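Local coordinates for DNA alpha-glucosyltransferase (Enterobacteria phage T4, PDB 1XV5), which is a bacteriophage glycosyltransferase of the GT-B class, built from two Rossmann-like domains and modelled here with uridine-5'-diphosphate, at residues Cys5-Arg10 against Lys71-Cys76; Leu37-Asp42 against Ser55-Val60. One frame throughout, in Å; residues are numbered along the deposited sequence.

Interaction 1: residues Cys5-Arg10 against Lys71-Cys76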
ATOM      1  N   CYS A   5     -18.367   8.368   5.262  1.00 20.90           N
ATOM      2  CA  CYS A   5     -18.344   7.015   5.803  1.00 21.61           C
ATOM      3  C   CYS A   5     -17.384   6.200   4.954  1.00 21.41           C
ATOM      4  O   CYS A   5     -17.616   6.001   3.763  1.00 21.61           O
ATOM      5  CB  CYS A   5     -19.723   6.353   5.765  1.00 22.37           C
ATOM      6  SG  CYS A   5     -19.680   4.621   6.352  1.00 23.77           S
ATOM      7  N   ILE A   6     -16.296   5.749   5.570  1.00 20.47           N
ATOM      8  CA  ILE A   6     -15.300   4.942   4.881  1.00 18.32           C
ATOM      9  C   ILE A   6     -15.618   3.492   5.221  1.00 18.07           C
ATOM     10  O   ILE A   6     -15.567   3.086   6.383  1.00 18.17           O
ATOM     11  CB  ILE A   6     -13.884   5.321   5.343  1.00 18.00           C
ATOM     12  CG1 ILE A   6     -13.663   6.817   5.096  1.00 18.62           C
ATOM     13  CG2 ILE A   6     -12.847   4.491   4.591  1.00 18.63           C
ATOM     14  CD1 ILE A   6     -12.351   7.353   5.634  1.00 16.70           C
ATOM     15  N   PHE A   7     -15.939   2.722   4.188  1.00 18.25           N
ATOM     16  CA  PHE A   7     -16.360   1.334   4.334  1.00 19.35           C
ATOM     17  C   PHE A   7     -15.429   0.297   3.699  1.00 19.35           C
ATOM     18  O   PHE A   7     -15.161   0.342   2.498  1.00 19.38           O
ATOM     19  CB  PHE A   7     -17.762   1.225   3.716  1.00 20.21           C
ATOM     20  CG  PHE A   7     -18.456  -0.091   3.939  1.00 21.92           C
ATOM     21  CD1 PHE A   7     -19.480  -0.485   3.078  1.00 21.76           C
ATOM     22  CD2 PHE A   7     -18.142  -0.907   5.021  1.00 23.44           C
ATOM     23  CE1 PHE A   7     -20.184  -1.669   3.289  1.00 22.38           C
ATOM     24  CE2 PHE A   7     -18.842  -2.096   5.241  1.00 23.59           C
ATOM     25  CZ  PHE A   7     -19.866  -2.475   4.372  1.00 23.74           C
ATOM     26  N   MET A   8     -14.936  -0.630   4.518  1.00 20.66           N
ATOM     27  CA  MET A   8     -14.087  -1.722   4.042  1.00 20.07           C
ATOM     28  C   MET A   8     -14.912  -3.002   4.171  1.00 20.25           C
ATOM     29  O   MET A   8     -14.844  -3.698   5.187  1.00 20.07           O
ATOM     30  CB  MET A   8     -12.810  -1.840   4.881  1.00 21.26           C
ATOM     31  CG  MET A   8     -11.716  -0.854   4.495  1.00 22.12           C
ATOM     32  SD  MET A   8     -10.221  -1.035   5.505  1.00 24.42           S
ATOM     33  CE  MET A   8     -10.718  -0.140   6.951  1.00 21.52           C
ATOM     34  N   ALA A   9     -15.696  -3.301   3.138  1.00 20.77           N
ATOM     35  CA  ALA A   9     -16.564  -4.477   3.133  1.00 21.41           C
ATOM     36  C   ALA A   9     -15.830  -5.813   3.079  1.00 22.94           C
ATOM     37  O   ALA A   9     -16.442  -6.865   3.263  1.00 23.63           O
ATOM     38  CB  ALA A   9     -17.560  -4.384   1.982  1.00 21.62           C
ATOM     39  N   ARG A  10     -14.527  -5.785   2.823  1.00 24.02           N
ATOM     40  CA  ARG A  10     -13.759  -7.027   2.773  1.00 24.97           C
ATOM     41  C   ARG A  10     -13.324  -7.382   4.191  1.00 23.91           C
ATOM     42  O   ARG A  10     -13.091  -8.549   4.512  1.00 22.85           O
ATOM     43  CB  ARG A  10     -12.522  -6.859   1.886  1.00 28.00           C
ATOM     44  CG  ARG A  10     -11.618  -8.090   1.810  1.00 33.08           C
ATOM     45  CD  ARG A  10     -10.366  -7.796   0.987  1.00 38.61           C
ATOM     46  NE  ARG A  10      -9.399  -8.893   1.023  1.00 43.55           N
ATOM     47  CZ  ARG A  10      -9.537 -10.048   0.379  1.00 45.87           C
ATOM     48  NH1 ARG A  10     -10.607 -10.273  -0.366  1.00 46.54           N
ATOM     49  NH2 ARG A  10      -8.601 -10.983   0.482  1.00 46.42           N
ATOM     50  N   LYS A  71     -27.795   1.422   8.589  1.00 28.92           N
ATOM     51  CA  LYS A  71     -27.893   2.695   9.289  1.00 30.32           C
ATOM     52  C   LYS A  71     -26.573   3.457   9.203  1.00 29.52           C
ATOM     53  O   LYS A  71     -26.556   4.675   9.032  1.00 29.55           O
ATOM     54  CB  LYS A  71     -28.262   2.470  10.756  1.00 31.96           C
ATOM     55  CG  LYS A  71     -28.414   3.759  11.550  1.00 35.65           C
ATOM     56  CD  LYS A  71     -28.719   3.486  13.014  1.00 39.16           C
ATOM     57  CE  LYS A  71     -28.817   4.787  13.796  1.00 40.62           C
ATOM     58  NZ  LYS A  71     -27.571   5.600  13.665  1.00 43.00           N
ATOM     59  N   LEU A  72     -25.467   2.728   9.315  1.00 28.18           N
ATOM     60  CA  LEU A  72     -24.143   3.335   9.251  1.00 28.32           C
ATOM     61  C   LEU A  72     -23.839   3.955   7.890  1.00 27.37           C
ATOM     62  O   LEU A  72     -23.449   5.119   7.808  1.00 27.95           O
ATOM     63  CB  LEU A  72     -23.069   2.294   9.588  1.00 27.77           C
ATOM     64  CG  LEU A  72     -22.954   1.871  11.055  1.00 29.10           C
ATOM     65  CD1 LEU A  72     -22.028   0.670  11.180  1.00 27.80           C
ATOM     66  CD2 LEU A  72     -22.435   3.036  11.879  1.00 29.83           C
ATOM     67  N   VAL A  73     -24.025   3.184   6.823  1.00 26.94           N
ATOM     68  CA  VAL A  73     -23.743   3.676   5.479  1.00 27.57           C
ATOM     69  C   VAL A  73     -24.681   4.785   5.002  1.00 28.63           C
ATOM     70  O   VAL A  73     -24.306   5.583   4.143  1.00 28.43           O
ATOM     71  CB  VAL A  73     -23.757   2.527   4.447  1.00 28.64           C
ATOM     72  CG1 VAL A  73     -22.660   1.526   4.775  1.00 28.46           C
ATOM     73  CG2 VAL A  73     -25.118   1.845   4.437  1.00 29.28           C
ATOM     74  N   ASN A  74     -25.891   4.847   5.554  1.00 27.12           N
ATOM     75  CA  ASN A  74     -26.837   5.889   5.153  1.00 28.31           C
ATOM     76  C   ASN A  74     -26.752   7.141   6.011  1.00 27.77           C
ATOM     77  O   ASN A  74     -27.532   8.077   5.828  1.00 29.26           O
ATOM     78  CB  ASN A  74     -28.275   5.365   5.181  1.00 28.61           C
ATOM     79  CG  ASN A  74     -28.602   4.509   3.979  1.00 30.34           C
ATOM     80  OD1 ASN A  74     -28.138   4.779   2.873  1.00 30.86           O
ATOM     81  ND2 ASN A  74     -29.418   3.483   4.184  1.00 32.68           N
ATOM     82  N   ASP A  75     -25.810   7.158   6.948  1.00 28.00           N
ATOM     83  CA  ASP A  75     -25.637   8.306   7.829  1.00 28.38           C
ATOM     84  C   ASP A  75     -24.459   9.159   7.368  1.00 27.74           C
ATOM     85  O   ASP A  75     -23.672   9.636   8.184  1.00 30.00           O
ATOM     86  CB  ASP A  75     -25.396   7.844   9.268  1.00 29.03           C
ATOM     87  CG  ASP A  75     -25.432   8.993  10.261  1.00 30.64           C
ATOM     88  OD1 ASP A  75     -24.790   8.882  11.327  1.00 31.85           O
ATOM     89  OD2 ASP A  75     -26.112  10.004   9.979  1.00 32.42           O
ATOM     90  N   CYS A  76     -24.339   9.346   6.058  1.00 26.14           N
ATOM     91  CA  CYS A  76     -23.254  10.146   5.505  1.00 25.20           C
ATOM     92  C   CYS A  76     -23.719  10.898   4.267  1.00 25.06           C
ATOM     93  O   CYS A  76     -24.843  10.713   3.798  1.00 24.74           O
ATOM     94  CB  CYS A  76     -22.073   9.246   5.129  1.00 24.21           C
ATOM     95  SG  CYS A  76     -22.383   8.139   3.721  1.00 24.65           S
TER
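Cys5 and Cys76 meet through their CB atoms, 3.8 Å apart, and their contact shows how the chain just past a helix can rest on a sheet largely through apolar side chains. The SG of Cys76 also rests on Cys5 CB, at 3.8 Å. It reaches that position because it stands between its own backbone N and carbonyl carbon (chi1 69°). Cys5 SG instead lies anti to the backbone N (chi1 177°), near the last turn of the helix, with Cys5 SG 4.1 Å from Leu72 O. That carbonyl oxygen already accepts a bond from Asp75 N, at 3.2 Å, as the chain leaves the helix. The second apolar pair joins Phe7 and Val73: CG1 of Val73 approaches Phe7 CD1 obliquely at 4.1 Å. One face of the same ring carries Ala9 CB, 3.8 Å above the plane and offset toward the rim.

The polar links come from residues beside the apolar pairs: Asp75 forms a salt bridge with Arg3, on the same strand 3-8, and Asn74 OD1 accepts a hydrogen bond from Lys105 N. Helix 66-73 packs against strand 3-8, which is hydrogen-bonded between strands 34-40 and 78-83, while helix 17-30 touches Ile6 and Met8.

Interaction 2: residues Leu37-Asp42 against Ser55-Val60; sequences LVYAKD and SFSIPV
The ring of Tyr39 lies against Pro59, whose CA sits 3.8 Å above one face, offset toward the rim. Pro59 CB approaches the phenol end of the same ring, 3.5 Å from Tyr39 CZ. At the ring's edge, near its plane, Ser57 OG comes close to CE1, and a water in the ring plane links Tyr39 OH to Ser57 OG. Tyr39 CG stands between its backbone N and carbonyl carbon (chi1 68°), and the far end of the ring comes back toward the neighbouring strand. The ring of Phe56 is met at its edge instead: Leu37 CD2 lies 3.6 Å from Phe56 CE2. Arg25 makes a cation-pi contact with this ring.

The side chains of Val38, Ala40, Ile58 and Val60 occupy the face of the sheet away from Tyr39 and Pro59. Here Val38 CG1 packs on Val60 CG1 at 3.7 Å, and Leu72 of helix 66-73 touches both Val38 and Ile58.

Between the strands runs a parallel ladder. Ile58 N gives a 2.7 Å bond to Leu37 O, arriving nearly in line with the carbonyl. Tyr39 N bonds to Ile58 O, and Val60 N to Tyr39 O. The last rung, Lys41 N to Val60 O, is 2.8 Å long with a straight N-H (168°), although the donor sits above the carbonyl plane. Proline, lacking an N-H, fits at Pro59 because the bonds fall to its neighbours Ile58 and Val60. Beyond the ladder, Asp42 OD1 is held by Thr93 and Ala63. The arrangement is the edge of a parallel Rossmann-like sheet, as in GT-B proteins, with strand 58-60 outermost.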
ATOM      1  N   LEU A  37     -15.467   5.158  10.315  1.00 22.05           N
ATOM      2  CA  LEU A  37     -14.729   4.107   9.624  1.00 21.51           C
ATOM      3  C   LEU A  37     -15.392   2.792   9.990  1.00 21.01           C
ATOM      4  O   LEU A  37     -15.379   2.384  11.151  1.00 21.56           O
ATOM      5  CB  LEU A  37     -13.262   4.106  10.066  1.00 23.97           C
ATOM      6  CG  LEU A  37     -12.349   3.048   9.440  1.00 25.43           C
ATOM      7  CD1 LEU A  37     -12.263   3.260   7.936  1.00 28.30           C
ATOM      8  CD2 LEU A  37     -10.971   3.146  10.064  1.00 28.24           C
ATOM      9  N   VAL A  38     -15.966   2.136   8.989  1.00 20.99           N
ATOM     10  CA  VAL A  38     -16.683   0.882   9.184  1.00 21.10           C
ATOM     11  C   VAL A  38     -16.068  -0.260   8.385  1.00 20.83           C
ATOM     12  O   VAL A  38     -15.687  -0.079   7.233  1.00 20.43           O
ATOM     13  CB  VAL A  38     -18.153   1.043   8.739  1.00 21.95           C
ATOM     14  CG1 VAL A  38     -18.918  -0.255   8.944  1.00 20.59           C
ATOM     15  CG2 VAL A  38     -18.798   2.187   9.496  1.00 22.07           C
ATOM     16  N   TYR A  39     -15.971  -1.436   8.996  1.00 20.11           N
ATOM     17  CA  TYR A  39     -15.432  -2.587   8.287  1.00 20.67           C
ATOM     18  C   TYR A  39     -16.206  -3.856   8.615  1.00 21.61           C
ATOM     19  O   TYR A  39     -16.687  -4.029   9.734  1.00 21.59           O
ATOM     20  CB  TYR A  39     -13.943  -2.788   8.601  1.00 21.31           C
ATOM     21  CG  TYR A  39     -13.625  -3.210  10.018  1.00 22.23           C
ATOM     22  CD1 TYR A  39     -13.554  -2.275  11.051  1.00 21.96           C
ATOM     23  CD2 TYR A  39     -13.377  -4.550  10.322  1.00 24.23           C
ATOM     24  CE1 TYR A  39     -13.239  -2.663  12.353  1.00 22.55           C
ATOM     25  CE2 TYR A  39     -13.065  -4.947  11.615  1.00 24.85           C
ATOM     26  CZ  TYR A  39     -12.996  -4.000  12.625  1.00 23.77           C
ATOM     27  OH  TYR A  39     -12.678  -4.398  13.902  1.00 25.17           O
ATOM     28  N   ALA A  40     -16.334  -4.730   7.621  1.00 21.94           N
ATOM     29  CA  ALA A  40     -17.041  -5.996   7.791  1.00 24.06           C
ATOM     30  C   ALA A  40     -16.195  -6.920   8.656  1.00 25.99           C
ATOM     31  O   ALA A  40     -15.028  -7.176   8.353  1.00 25.70           O
ATOM     32  CB  ALA A  40     -17.301  -6.637   6.436  1.00 23.72           C
ATOM     33  N   LYS A  41     -16.789  -7.422   9.733  1.00 27.48           N
ATOM     34  CA  LYS A  41     -16.090  -8.306  10.659  1.00 29.50           C
ATOM     35  C   LYS A  41     -16.264  -9.778  10.280  1.00 29.55           C
ATOM     36  O   LYS A  41     -15.654 -10.659  10.885  1.00 29.77           O
ATOM     37  CB  LYS A  41     -16.616  -8.065  12.077  1.00 31.88           C
ATOM     38  CG  LYS A  41     -15.890  -8.826  13.168  1.00 35.77           C
ATOM     39  CD  LYS A  41     -16.490  -8.519  14.532  1.00 37.51           C
ATOM     40  CE  LYS A  41     -15.741  -9.244  15.640  1.00 40.47           C
ATOM     41  NZ  LYS A  41     -16.325  -8.950  16.976  1.00 42.43           N
ATOM     42  N   ASP A  42     -17.090 -10.029   9.269  1.00 30.19           N
ATOM     43  CA  ASP A  42     -17.377 -11.384   8.798  1.00 30.86           C
ATOM     44  C   ASP A  42     -16.130 -12.231   8.586  1.00 31.93           C
ATOM     45  O   ASP A  42     -16.117 -13.422   8.899  1.00 32.63           O
ATOM     46  CB  ASP A  42     -18.186 -11.317   7.503  1.00 29.28           C
ATOM     47  CG  ASP A  42     -19.464 -10.523   7.664  1.00 30.53           C
ATOM     48  OD1 ASP A  42     -20.559 -11.119   7.567  1.00 29.18           O
ATOM     49  OD2 ASP A  42     -19.371  -9.299   7.898  1.00 27.71           O
ATOM     50  N   SER A  55      -9.543   2.206  18.530  1.00 26.00           N
ATOM     51  CA  SER A  55     -10.247   3.204  19.331  1.00 27.46           C
ATOM     52  C   SER A  55     -11.369   3.941  18.601  1.00 27.16           C
ATOM     53  O   SER A  55     -12.115   4.700  19.223  1.00 28.26           O
ATOM     54  CB  SER A  55      -9.254   4.230  19.885  1.00 29.05           C
ATOM     55  OG  SER A  55      -8.748   5.059  18.855  1.00 31.96           O
ATOM     56  N   PHE A  56     -11.497   3.731  17.295  1.00 25.76           N
ATOM     57  CA  PHE A  56     -12.543   4.414  16.541  1.00 24.80           C
ATOM     58  C   PHE A  56     -13.206   3.583  15.443  1.00 23.86           C
ATOM     59  O   PHE A  56     -14.318   3.896  15.019  1.00 23.06           O
ATOM     60  CB  PHE A  56     -11.993   5.706  15.924  1.00 25.13           C
ATOM     61  CG  PHE A  56     -10.764   5.500  15.080  1.00 23.00           C
ATOM     62  CD1 PHE A  56      -9.493   5.649  15.630  1.00 22.80           C
ATOM     63  CD2 PHE A  56     -10.876   5.130  13.744  1.00 22.29           C
ATOM     64  CE1 PHE A  56      -8.350   5.430  14.860  1.00 22.49           C
ATOM     65  CE2 PHE A  56      -9.739   4.908  12.966  1.00 23.02           C
ATOM     66  CZ  PHE A  56      -8.474   5.058  13.526  1.00 21.00           C
ATOM     67  N   SER A  57     -12.533   2.536  14.978  1.00 22.96           N
ATOM     68  CA  SER A  57     -13.090   1.700  13.916  1.00 23.96           C
ATOM     69  C   SER A  57     -14.377   1.019  14.363  1.00 24.72           C
ATOM     70  O   SER A  57     -14.486   0.564  15.501  1.00 25.26           O
ATOM     71  CB  SER A  57     -12.080   0.639  13.480  1.00 23.16           C
ATOM     72  OG  SER A  57     -11.831  -0.277  14.527  1.00 25.67           O
ATOM     73  N   ILE A  58     -15.343   0.942  13.454  1.00 25.02           N
ATOM     74  CA  ILE A  58     -16.637   0.332  13.742  1.00 25.57           C
ATOM     75  C   ILE A  58     -16.832  -0.989  13.003  1.00 25.45           C
ATOM     76  O   ILE A  58     -17.064  -1.009  11.793  1.00 25.89           O
ATOM     77  CB  ILE A  58     -17.789   1.278  13.348  1.00 25.97           C
ATOM     78  CG1 ILE A  58     -17.630   2.618  14.068  1.00 26.25           C
ATOM     79  CG2 ILE A  58     -19.131   0.640  13.694  1.00 27.51           C
ATOM     80  CD1 ILE A  58     -18.593   3.689  13.587  1.00 29.20           C
ATOM     81  N   PRO A  59     -16.736  -2.114  13.722  1.00 24.88           N
ATOM     82  CA  PRO A  59     -16.919  -3.412  13.074  1.00 24.78           C
ATOM     83  C   PRO A  59     -18.399  -3.764  12.957  1.00 25.06           C
ATOM     84  O   PRO A  59     -19.207  -3.368  13.796  1.00 24.30           O
ATOM     85  CB  PRO A  59     -16.172  -4.360  14.004  1.00 26.96           C
ATOM     86  CG  PRO A  59     -16.437  -3.762  15.342  1.00 25.74           C
ATOM     87  CD  PRO A  59     -16.242  -2.278  15.100  1.00 26.00           C
ATOM     88  N   VAL A  60     -18.750  -4.493  11.907  1.00 25.32           N
ATOM     89  CA  VAL A  60     -20.128  -4.904  11.704  1.00 27.15           C
ATOM     90  C   VAL A  60     -20.158  -6.235  10.970  1.00 27.79           C
ATOM     91  O   VAL A  60     -19.403  -6.453  10.019  1.00 27.13           O
ATOM     92  CB  VAL A  60     -20.925  -3.843  10.902  1.00 28.29           C
ATOM     93  CG1 VAL A  60     -20.329  -3.669   9.515  1.00 30.23           C
ATOM     94  CG2 VAL A  60     -22.388  -4.249  10.813  1.00 29.84           C
TER
HETATM   95  O   HOH W   1     -15.405   5.648  13.159  1.00 24.32           O
HETATM   96  O   HOH W   2     -12.343  -2.494  15.879  1.00 31.97           O

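Overall arrangement
Starting near the N terminus, the chain lays down strand 3-8, passes through helix 17-30 and returns as strand 34-40 beside the first strand. Interaction 2 then closes a short loop, free of helix and strand, by bringing 55-60 back beside 37-42. Helix 66-73 follows, and its end closes the larger loop of interaction 1 on 5-10, so the smaller closure falls within the larger and the two do not cross. Their centres are 9 Å apart, and probable backbone bonds from Val38 N to Ile6 O and from Met8 N to Val38 O join them. Together they show how a parallel sheet grows to its edge before a helix leads back to the first strand's far side, at 78-83.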